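PDB 3NE7: spermidine N(1)-acetyltransferase from Thermoplasma acidophilum, which transfers an acetyl group from acetyl-CoA to polyamines such as spermidine, releasing CoA and limiting polyamine toxicity. Local coordinates for residues A[20-25]-A[93-98]; A[30-35]-A[126-131]. One frame throughout, in Å; residues are numbered along the deposited sequence.

Interaction 1: residues A[20-25]-A[93-98]; sequences ARESWK and YLKPEY. With COA (coenzyme A), chain C.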
loop_
_atom_site.group_PDB
_atom_site.type_symbol
_atom_site.label_atom_id
_atom_site.label_comp_id
_atom_site.label_asym_id
_atom_site.label_seq_id
_atom_site.Cartn_x
_atom_site.Cartn_y
_atom_site.Cartn_z
ATOM N N ALA A 20 -1.695 8.417 -5.052
ATOM C CA ALA A 20 -1.489 7.192 -5.810
ATOM C C ALA A 20 -0.903 7.537 -7.150
ATOM O O ALA A 20 0.067 6.950 -7.570
ATOM C CB ALA A 20 -2.790 6.417 -6.006
ATOM N N ARG A 21 -1.505 8.502 -7.820
ATOM C CA ARG A 21 -1.024 8.912 -9.126
ATOM C C ARG A 21 0.441 9.413 -9.039
ATOM O O ARG A 21 1.298 8.976 -9.825
ATOM C CB ARG A 21 -1.947 9.966 -9.722
ATOM C CG ARG A 21 -1.304 10.774 -10.842
ATOM C CD ARG A 21 -2.282 11.745 -11.542
ATOM N NE ARG A 21 -3.039 11.065 -12.590
ATOM C CZ ARG A 21 -4.312 10.667 -12.491
ATOM N NH1 ARG A 21 -4.885 10.031 -13.530
ATOM N NH2 ARG A 21 -5.022 10.902 -11.375
ATOM N N GLU A 22 0.750 10.285 -8.076
ATOM C CA GLU A 22 2.103 10.859 -8.025
ATOM C C GLU A 22 3.153 9.778 -7.683
ATOM O O GLU A 22 4.202 9.731 -8.290
ATOM C CB GLU A 22 2.153 12.077 -7.081
ATOM C CG GLU A 22 3.550 12.573 -6.787
ATOM C CD GLU A 22 3.606 13.869 -5.961
ATOM O OE1 GLU A 22 2.558 14.311 -5.423
ATOM O OE2 GLU A 22 4.721 14.441 -5.863
ATOM N N SER A 23 2.834 8.868 -6.772
ATOM C CA SER A 23 3.753 7.798 -6.394
ATOM C C SER A 23 3.958 6.833 -7.555
ATOM O O SER A 23 5.078 6.462 -7.889
ATOM C CB SER A 23 3.234 7.090 -5.155
ATOM O OG SER A 23 4.218 6.289 -4.536
ATOM N N TRP A 24 2.888 6.446 -8.210
ATOM C CA TRP A 24 2.996 5.557 -9.376
ATOM C C TRP A 24 3.910 6.119 -10.472
ATOM O O TRP A 24 4.748 5.403 -11.024
ATOM C CB TRP A 24 1.603 5.300 -9.969
ATOM C CG TRP A 24 1.008 4.000 -9.546
ATOM C CD1 TRP A 24 0.469 3.707 -8.341
ATOM C CD2 TRP A 24 0.901 2.808 -10.344
ATOM N NE1 TRP A 24 0.018 2.396 -8.328
ATOM C CE2 TRP A 24 0.277 1.826 -9.547
ATOM C CE3 TRP A 24 1.259 2.489 -11.658
ATOM C CZ2 TRP A 24 0.011 0.532 -10.013
ATOM C CZ3 TRP A 24 0.994 1.210 -12.140
ATOM C CH2 TRP A 24 0.361 0.240 -11.315
ATOM N N LYS A 25 3.747 7.394 -10.799
ATOM C CA LYS A 25 4.519 7.981 -11.900
ATOM C C LYS A 25 5.999 7.943 -11.580
ATOM O O LYS A 25 6.815 7.704 -12.439
ATOM C CB LYS A 25 4.095 9.428 -12.198
ATOM C CG LYS A 25 2.753 9.554 -12.924
ATOM C CD LYS A 25 2.378 11.022 -13.167
ATOM C CE LYS A 25 1.491 11.197 -14.408
ATOM N NZ LYS A 25 0.820 12.551 -14.504
ATOM N N TYR A 93 2.132 3.162 -0.913
ATOM C CA TYR A 93 2.658 4.216 -1.750
ATOM C C TYR A 93 2.754 5.470 -0.901
ATOM O O TYR A 93 1.798 5.806 -0.158
ATOM C CB TYR A 93 1.736 4.458 -2.982
ATOM C CG TYR A 93 1.718 3.300 -3.979
ATOM C CD1 TYR A 93 2.716 3.152 -4.936
ATOM C CD2 TYR A 93 0.740 2.314 -3.921
ATOM C CE1 TYR A 93 2.722 2.067 -5.819
ATOM C CE2 TYR A 93 0.732 1.230 -4.811
ATOM C CZ TYR A 93 1.727 1.111 -5.742
ATOM O OH TYR A 93 1.738 0.023 -6.601
ATOM N N LEU A 94 3.871 6.190 -1.043
ATOM C CA LEU A 94 4.064 7.488 -0.412
ATOM C C LEU A 94 4.291 8.501 -1.509
ATOM O O LEU A 94 4.784 8.128 -2.550
ATOM C CB LEU A 94 5.316 7.478 0.471
ATOM C CG LEU A 94 5.457 6.435 1.587
ATOM C CD1 LEU A 94 6.751 6.719 2.428
ATOM C CD2 LEU A 94 4.251 6.407 2.494
ATOM N N LYS A 95 3.999 9.780 -1.263
ATOM C CA LYS A 95 4.455 10.843 -2.149
ATOM C C LYS A 95 5.987 10.823 -2.148
ATOM O O LYS A 95 6.574 10.800 -1.098
ATOM C CB LYS A 95 4.041 12.212 -1.636
ATOM C CG LYS A 95 2.621 12.593 -1.868
ATOM C CD LYS A 95 2.317 14.065 -1.443
ATOM C CE LYS A 95 3.274 15.046 -2.078
ATOM N NZ LYS A 95 2.544 16.219 -2.565
ATOM N N PRO A 96 6.615 10.888 -3.323
ATOM C CA PRO A 96 8.042 10.683 -3.512
ATOM C C PRO A 96 8.945 11.490 -2.528
ATOM O O PRO A 96 9.872 10.948 -2.001
ATOM C CB PRO A 96 8.242 11.096 -4.982
ATOM C CG PRO A 96 6.994 10.723 -5.621
ATOM C CD PRO A 96 5.909 10.971 -4.623
ATOM N N GLU A 97 8.563 12.722 -2.230
ATOM C CA GLU A 97 9.279 13.619 -1.329
ATOM C C GLU A 97 9.239 13.180 0.134
ATOM O O GLU A 97 10.074 13.600 0.914
ATOM C CB GLU A 97 8.728 15.039 -1.442
ATOM C CG GLU A 97 8.699 15.594 -2.877
ATOM C CD GLU A 97 7.511 15.059 -3.775
ATOM O OE1 GLU A 97 6.478 14.538 -3.252
ATOM O OE2 GLU A 97 7.633 15.158 -5.034
ATOM N N TYR A 98 8.270 12.339 0.483
ATOM C CA TYR A 98 8.120 11.824 1.831
ATOM C C TYR A 98 8.735 10.432 1.984
ATOM O O TYR A 98 8.598 9.823 3.043
ATOM C CB TYR A 98 6.620 11.806 2.222
ATOM C CG TYR A 98 6.121 13.204 2.545
ATOM C CD1 TYR A 98 6.205 13.707 3.839
ATOM C CD2 TYR A 98 5.637 14.040 1.554
ATOM C CE1 TYR A 98 5.767 15.017 4.138
ATOM C CE2 TYR A 98 5.178 15.329 1.838
ATOM C CZ TYR A 98 5.259 15.810 3.129
ATOM O OH TYR A 98 4.836 17.075 3.426
HETATM N N1A COA C . 15.185 5.955 -3.158
HETATM C C2A COA C . 15.765 4.733 -3.086
HETATM N N3A COA C . 15.454 3.838 -2.117
HETATM C C4A COA C . 14.526 4.166 -1.168
HETATM C C5A COA C . 13.895 5.502 -1.238
HETATM C C6A COA C . 14.260 6.360 -2.249
HETATM N N6A COA C . 13.694 7.582 -2.328
HETATM N N7A COA C . 13.027 5.567 -0.228
HETATM C C8A COA C . 13.091 4.398 0.454
HETATM N N9A COA C . 13.975 3.552 -0.096
HETATM C C1B COA C . 14.232 2.170 0.375
HETATM C C2B COA C . 15.704 1.834 0.569
HETATM O O2B COA C . 15.893 0.415 0.395
HETATM C C3B COA C . 15.905 2.350 1.986
HETATM O O3B COA C . 16.981 1.819 2.703
HETATM P P3B COA C . 18.417 2.545 2.732
HETATM O O7A COA C . 18.394 3.544 3.887
HETATM O O8A COA C . 18.628 3.146 1.379
HETATM O O9A COA C . 19.287 1.375 3.009
HETATM C C4B COA C . 14.596 2.039 2.673
HETATM O O4B COA C . 13.610 1.975 1.646
HETATM C C5B COA C . 14.230 3.109 3.701
HETATM O O5B COA C . 13.091 2.649 4.444
HETATM P P1A COA C . 11.913 3.601 4.869
HETATM O O1A COA C . 12.420 4.999 5.108
HETATM O O2A COA C . 11.236 2.853 5.955
HETATM O O3A COA C . 11.031 3.564 3.525
HETATM P P2A COA C . 9.795 4.515 3.117
HETATM O O4A COA C . 10.253 5.335 1.905
HETATM O O5A COA C . 9.270 5.262 4.340
HETATM O O6A COA C . 8.690 3.497 2.557
HETATM C CBP COA C . 8.189 2.676 0.313
HETATM C CCP COA C . 9.065 2.540 1.527
HETATM C CDP COA C . 8.453 1.521 -0.675
HETATM C CEP COA C . 6.759 2.606 0.758
HETATM C CAP COA C . 8.364 4.087 -0.277
HETATM O OAP COA C . 9.748 4.307 -0.551
HETATM C C9P COA C . 7.504 4.258 -1.526
HETATM O O9P COA C . 6.351 4.667 -1.424
HETATM N N8P COA C . 8.027 3.913 -2.696
HETATM C C7P COA C . 7.380 4.002 -4.009
HETATM C C6P COA C . 6.219 3.007 -4.169
HETATM C C5P COA C . 6.634 1.560 -3.969
HETATM O O5P COA C . 7.681 1.119 -4.463
HETATM N N4P COA C . 5.787 0.845 -3.235
HETATM C C3P COA C . 5.790 -0.531 -2.739
HETATM C C2P COA C . 5.740 -1.492 -3.913
HETATM S S1P COA C . 4.163 -1.364 -4.771
#
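The phenol ring of Tyr93 carries the indole of Trp24 on one face, in an offset stack with the five-membered ring: the centroids stand 4.6 Å apart and the planes are inclined by 30°. At the edge of the same phenol, in its plane, sits Ser23 OG. This is the coenzyme A side of the GNAT fold, where helix 13-27 packs on the end of strand 86-94. The polar ends of the aromatic pair look elsewhere, Tyr93 OH bonding to Tyr28 and Trp24 NE1 to Tyr45, while Tyr93 OH also lies 3.3 Å from coenzyme A S1P. The helix also holds the strand by its backbone: Ser23 OG, anti to its own N (chi1 -165°), donates to Leu94 O at 2.8 Å, approaching from above the carbonyl plane. Further out, the extended Glu22 lays CG against Pro96 CD at 3.6 Å and offers OE1 to Lys95 NZ in a weak salt bridge of 3.4 Å. Its OE2 meets the Glu97 carboxylate, a like-charge approach that the lysine may partly offset. On the cofactor side, Leu94 N donates to coenzyme A O9P over 2.9 Å.

Interaction 2: residues A[30-35]-A[126-131]; sequences GIYSEE and YVHRQN. With COA (coenzyme A), chain C; BME (beta-mercaptoethanol), chain D.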
loop_
_atom_site.group_PDB
_atom_site.type_symbol
_atom_site.label_atom_id
_atom_site.label_comp_id
_atom_site.label_asym_id
_atom_site.label_seq_id
_atom_site.Cartn_x
_atom_site.Cartn_y
_atom_site.Cartn_z
ATOM N N GLY A 30 10.940 3.815 -14.697
ATOM C CA GLY A 30 11.763 2.910 -15.513
ATOM C C GLY A 30 10.986 1.824 -16.257
ATOM O O GLY A 30 11.532 1.141 -17.112
ATOM N N ILE A 31 9.700 1.665 -15.968
ATOM C CA ILE A 31 9.064 0.357 -16.104
ATOM C C ILE A 31 7.804 0.370 -16.983
ATOM O O ILE A 31 7.652 -0.488 -17.836
ATOM C CB ILE A 31 8.773 -0.209 -14.679
ATOM C CG1 ILE A 31 10.052 -0.212 -13.838
ATOM C CG2 ILE A 31 8.192 -1.622 -14.699
ATOM C CD1 ILE A 31 9.832 -0.577 -12.388
ATOM N N TYR A 32 6.901 1.321 -16.756
ATOM C CA TYR A 32 5.703 1.449 -17.551
ATOM C C TYR A 32 5.645 2.806 -18.222
ATOM O O TYR A 32 6.326 3.728 -17.799
ATOM C CB TYR A 32 4.490 1.339 -16.658
ATOM C CG TYR A 32 4.298 0.014 -15.977
ATOM C CD1 TYR A 32 4.453 -1.174 -16.659
ATOM C CD2 TYR A 32 3.899 -0.038 -14.653
ATOM C CE1 TYR A 32 4.250 -2.386 -16.030
ATOM C CE2 TYR A 32 3.685 -1.240 -14.015
ATOM C CZ TYR A 32 3.871 -2.412 -14.706
ATOM O OH TYR A 32 3.666 -3.599 -14.055
ATOM N N SER A 33 4.808 2.932 -19.253
ATOM C CA SER A 33 4.632 4.212 -19.953
ATOM C C SER A 33 3.672 5.132 -19.186
ATOM O O SER A 33 2.776 4.677 -18.442
ATOM C CB SER A 33 4.142 4.022 -21.404
ATOM O OG SER A 33 2.811 3.540 -21.452
ATOM N N GLU A 34 3.897 6.431 -19.383
ATOM C CA GLU A 34 3.069 7.523 -18.829
ATOM C C GLU A 34 1.561 7.238 -18.972
ATOM O O GLU A 34 0.787 7.366 -18.013
ATOM C CB GLU A 34 3.419 8.851 -19.542
ATOM C CG GLU A 34 4.957 9.157 -19.681
ATOM C CD GLU A 34 5.610 8.669 -21.004
ATOM O OE1 GLU A 34 4.940 8.677 -22.067
ATOM O OE2 GLU A 34 6.817 8.305 -20.975
ATOM N N GLU A 35 1.181 6.812 -20.171
ATOM C CA GLU A 35 -0.203 6.496 -20.504
ATOM C C GLU A 35 -0.697 5.208 -19.849
ATOM O O GLU A 35 -1.810 5.175 -19.359
ATOM C CB GLU A 35 -0.383 6.395 -22.025
ATOM C CG GLU A 35 0.028 7.654 -22.790
ATOM C CD GLU A 35 1.412 7.548 -23.460
ATOM O OE1 GLU A 35 2.455 7.363 -22.764
ATOM O OE2 GLU A 35 1.448 7.669 -24.710
ATOM N N TYR A 126 2.927 -8.824 -3.870
ATOM C CA TYR A 126 3.460 -8.868 -5.251
ATOM C C TYR A 126 4.250 -7.600 -5.537
ATOM O O TYR A 126 3.739 -6.477 -5.399
ATOM C CB TYR A 126 2.311 -9.015 -6.259
ATOM C CG TYR A 126 1.663 -10.397 -6.275
ATOM C CD1 TYR A 126 1.828 -11.279 -7.377
ATOM C CD2 TYR A 126 0.883 -10.825 -5.208
ATOM C CE1 TYR A 126 1.222 -12.551 -7.386
ATOM C CE2 TYR A 126 0.270 -12.091 -5.197
ATOM C CZ TYR A 126 0.444 -12.945 -6.288
ATOM O OH TYR A 126 -0.181 -14.175 -6.248
ATOM N N VAL A 127 5.520 -7.751 -5.893
ATOM C CA VAL A 127 6.326 -6.573 -6.198
ATOM C C VAL A 127 6.996 -6.792 -7.523
ATOM O O VAL A 127 7.550 -7.854 -7.761
ATOM C CB VAL A 127 7.360 -6.291 -5.095
ATOM C CG1 VAL A 127 8.328 -7.486 -4.900
ATOM C CG2 VAL A 127 8.104 -4.974 -5.394
ATOM N N HIS A 128 6.899 -5.795 -8.394
ATOM C CA HIS A 128 7.557 -5.836 -9.690
ATOM C C HIS A 128 9.069 -6.008 -9.489
ATOM O O HIS A 128 9.673 -5.295 -8.700
ATOM C CB HIS A 128 7.257 -4.565 -10.501
ATOM C CG HIS A 128 7.482 -4.732 -11.968
ATOM N ND1 HIS A 128 8.739 -4.675 -12.537
ATOM C CD2 HIS A 128 6.612 -4.951 -12.987
ATOM C CE1 HIS A 128 8.633 -4.865 -13.847
ATOM N NE2 HIS A 128 7.357 -5.051 -14.141
ATOM N N ARG A 129 9.660 -6.941 -10.225
ATOM C CA ARG A 129 11.088 -7.269 -10.064
ATOM C C ARG A 129 12.056 -6.102 -10.336
ATOM O O ARG A 129 13.137 -6.067 -9.735
ATOM C CB ARG A 129 11.456 -8.518 -10.891
ATOM C CG ARG A 129 11.605 -8.310 -12.394
ATOM C CD ARG A 129 11.994 -9.618 -13.101
ATOM N NE ARG A 129 10.895 -10.547 -12.919
ATOM C CZ ARG A 129 10.938 -11.877 -12.910
ATOM N NH1 ARG A 129 12.060 -12.542 -13.087
ATOM N NH2 ARG A 129 9.792 -12.536 -12.709
ATOM N N GLN A 130 11.671 -5.155 -11.208
ATOM C CA GLN A 130 12.486 -3.971 -11.493
ATOM C C GLN A 130 12.249 -2.820 -10.501
ATOM O O GLN A 130 12.923 -1.813 -10.573
ATOM C CB GLN A 130 12.254 -3.490 -12.925
ATOM C CG GLN A 130 12.996 -4.360 -13.981
ATOM C CD GLN A 130 12.305 -4.403 -15.327
ATOM O OE1 GLN A 130 12.014 -5.481 -15.856
ATOM N NE2 GLN A 130 12.014 -3.236 -15.880
ATOM N N ASN A 131 11.287 -2.949 -9.586
ATOM C CA ASN A 131 11.097 -1.921 -8.575
ATOM C C ASN A 131 12.027 -2.108 -7.384
ATOM O O ASN A 131 11.650 -2.652 -6.348
ATOM C CB ASN A 131 9.643 -1.847 -8.138
ATOM C CG ASN A 131 9.416 -0.819 -7.072
ATOM O OD1 ASN A 131 10.305 -0.025 -6.753
ATOM N ND2 ASN A 131 8.242 -0.845 -6.488
HETATM N N1A COA C . 15.185 5.955 -3.158
HETATM C C2A COA C . 15.765 4.733 -3.086
HETATM N N3A COA C . 15.454 3.838 -2.117
HETATM C C4A COA C . 14.526 4.166 -1.168
HETATM C C5A COA C . 13.895 5.502 -1.238
HETATM C C6A COA C . 14.260 6.360 -2.249
HETATM N N6A COA C . 13.694 7.582 -2.328
HETATM N N7A COA C . 13.027 5.567 -0.228
HETATM C C8A COA C . 13.091 4.398 0.454
HETATM N N9A COA C . 13.975 3.552 -0.096
HETATM C C1B COA C . 14.232 2.170 0.375
HETATM C C2B COA C . 15.704 1.834 0.569
HETATM O O2B COA C . 15.893 0.415 0.395
HETATM C C3B COA C . 15.905 2.350 1.986
HETATM O O3B COA C . 16.981 1.819 2.703
HETATM P P3B COA C . 18.417 2.545 2.732
HETATM O O7A COA C . 18.394 3.544 3.887
HETATM O O8A COA C . 18.628 3.146 1.379
HETATM O O9A COA C . 19.287 1.375 3.009
HETATM C C4B COA C . 14.596 2.039 2.673
HETATM O O4B COA C . 13.610 1.975 1.646
HETATM C C5B COA C . 14.230 3.109 3.701
HETATM O O5B COA C . 13.091 2.649 4.444
HETATM P P1A COA C . 11.913 3.601 4.869
HETATM O O1A COA C . 12.420 4.999 5.108
HETATM O O2A COA C . 11.236 2.853 5.955
HETATM O O3A COA C . 11.031 3.564 3.525
HETATM P P2A COA C . 9.795 4.515 3.117
HETATM O O4A COA C . 10.253 5.335 1.905
HETATM O O5A COA C . 9.270 5.262 4.340
HETATM O O6A COA C . 8.690 3.497 2.557
HETATM C CBP COA C . 8.189 2.676 0.313
HETATM C CCP COA C . 9.065 2.540 1.527
HETATM C CDP COA C . 8.453 1.521 -0.675
HETATM C CEP COA C . 6.759 2.606 0.758
HETATM C CAP COA C . 8.364 4.087 -0.277
HETATM O OAP COA C . 9.748 4.307 -0.551
HETATM C C9P COA C . 7.504 4.258 -1.526
HETATM O O9P COA C . 6.351 4.667 -1.424
HETATM N N8P COA C . 8.027 3.913 -2.696
HETATM C C7P COA C . 7.380 4.002 -4.009
HETATM C C6P COA C . 6.219 3.007 -4.169
HETATM C C5P COA C . 6.634 1.560 -3.969
HETATM O O5P COA C . 7.681 1.119 -4.463
HETATM N N4P COA C . 5.787 0.845 -3.235
HETATM C C3P COA C . 5.790 -0.531 -2.739
HETATM C C2P COA C . 5.740 -1.492 -3.913
HETATM S S1P COA C . 4.163 -1.364 -4.771
HETATM C C1 BME D . 2.329 -4.457 -3.171
HETATM C C2 BME D . 2.256 -3.172 -2.380
HETATM O O1 BME D . 3.695 -4.785 -3.219
HETATM S S2 BME D . 2.735 -1.836 -3.489
#
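Where strand 122-128 of the GNAT sheet ends, a type I beta turn from His128 to Asn131 leads into helix 132-139, and the loop ahead of helix 34-44 packs against that turn through Ile31 and Tyr32. The main contact is a CH-pi interaction: Ile31 CG2 sits over one face of the His128 imidazole, 3.6 Å from its centroid and 22° off the normal. Its other gamma branch serves the turn itself, for CG1, anti to the carbonyl carbon (chi1 -54°), carries CD1 on to Gln130 CB at 3.8 Å. Tyr32 reaches the same imidazole with its phenol oxygen, OH lying 3.4 Å from His128 CD2, while the two ring planes stand 81° apart. Asn131 N donates to His128 O within the turn, while Gln130 N donates to His128 ND1 at 3.3 Å, a bond that should restrain the imidazole's rotation. Were His128 replaced by an alanine, with neither ring nor ND1, a gap would probably open beneath Ile31 CG2 and Gln130 N would be likely to lose its partner within the turn. Asn131, the N-cap of the next helix, uses OD1 for Gly134 N and sends ND2 to coenzyme A O5P, 2.9 Å away and nearly straight. Since no hydrogen bond joins the two segments, their contact rests on apolar and ring packing, whereas polar bonds shape the turn that presents Asn131 to the cofactor.

In the fold
From the N terminus, the chain runs along helix 13-27, where residues 20-25 open interaction 1, and then through the loop before helix 34-44, where residues 30-35 open interaction 2. Interaction 1 closes first, at the end of strand 86-94; interaction 2 closes after helix 103-117, at the end of strand 122-128. Their segments alternate, so the two loops cross. The strands they reach are parallel neighbours in the central sheet, and coenzyme A touches both contacts. Trp24 and Tyr32 also pack together, linking the two contacts directly. As a worked example, consecutive N-terminal elements are thereby fastened to adjacent strand ends beside a shared cofactor.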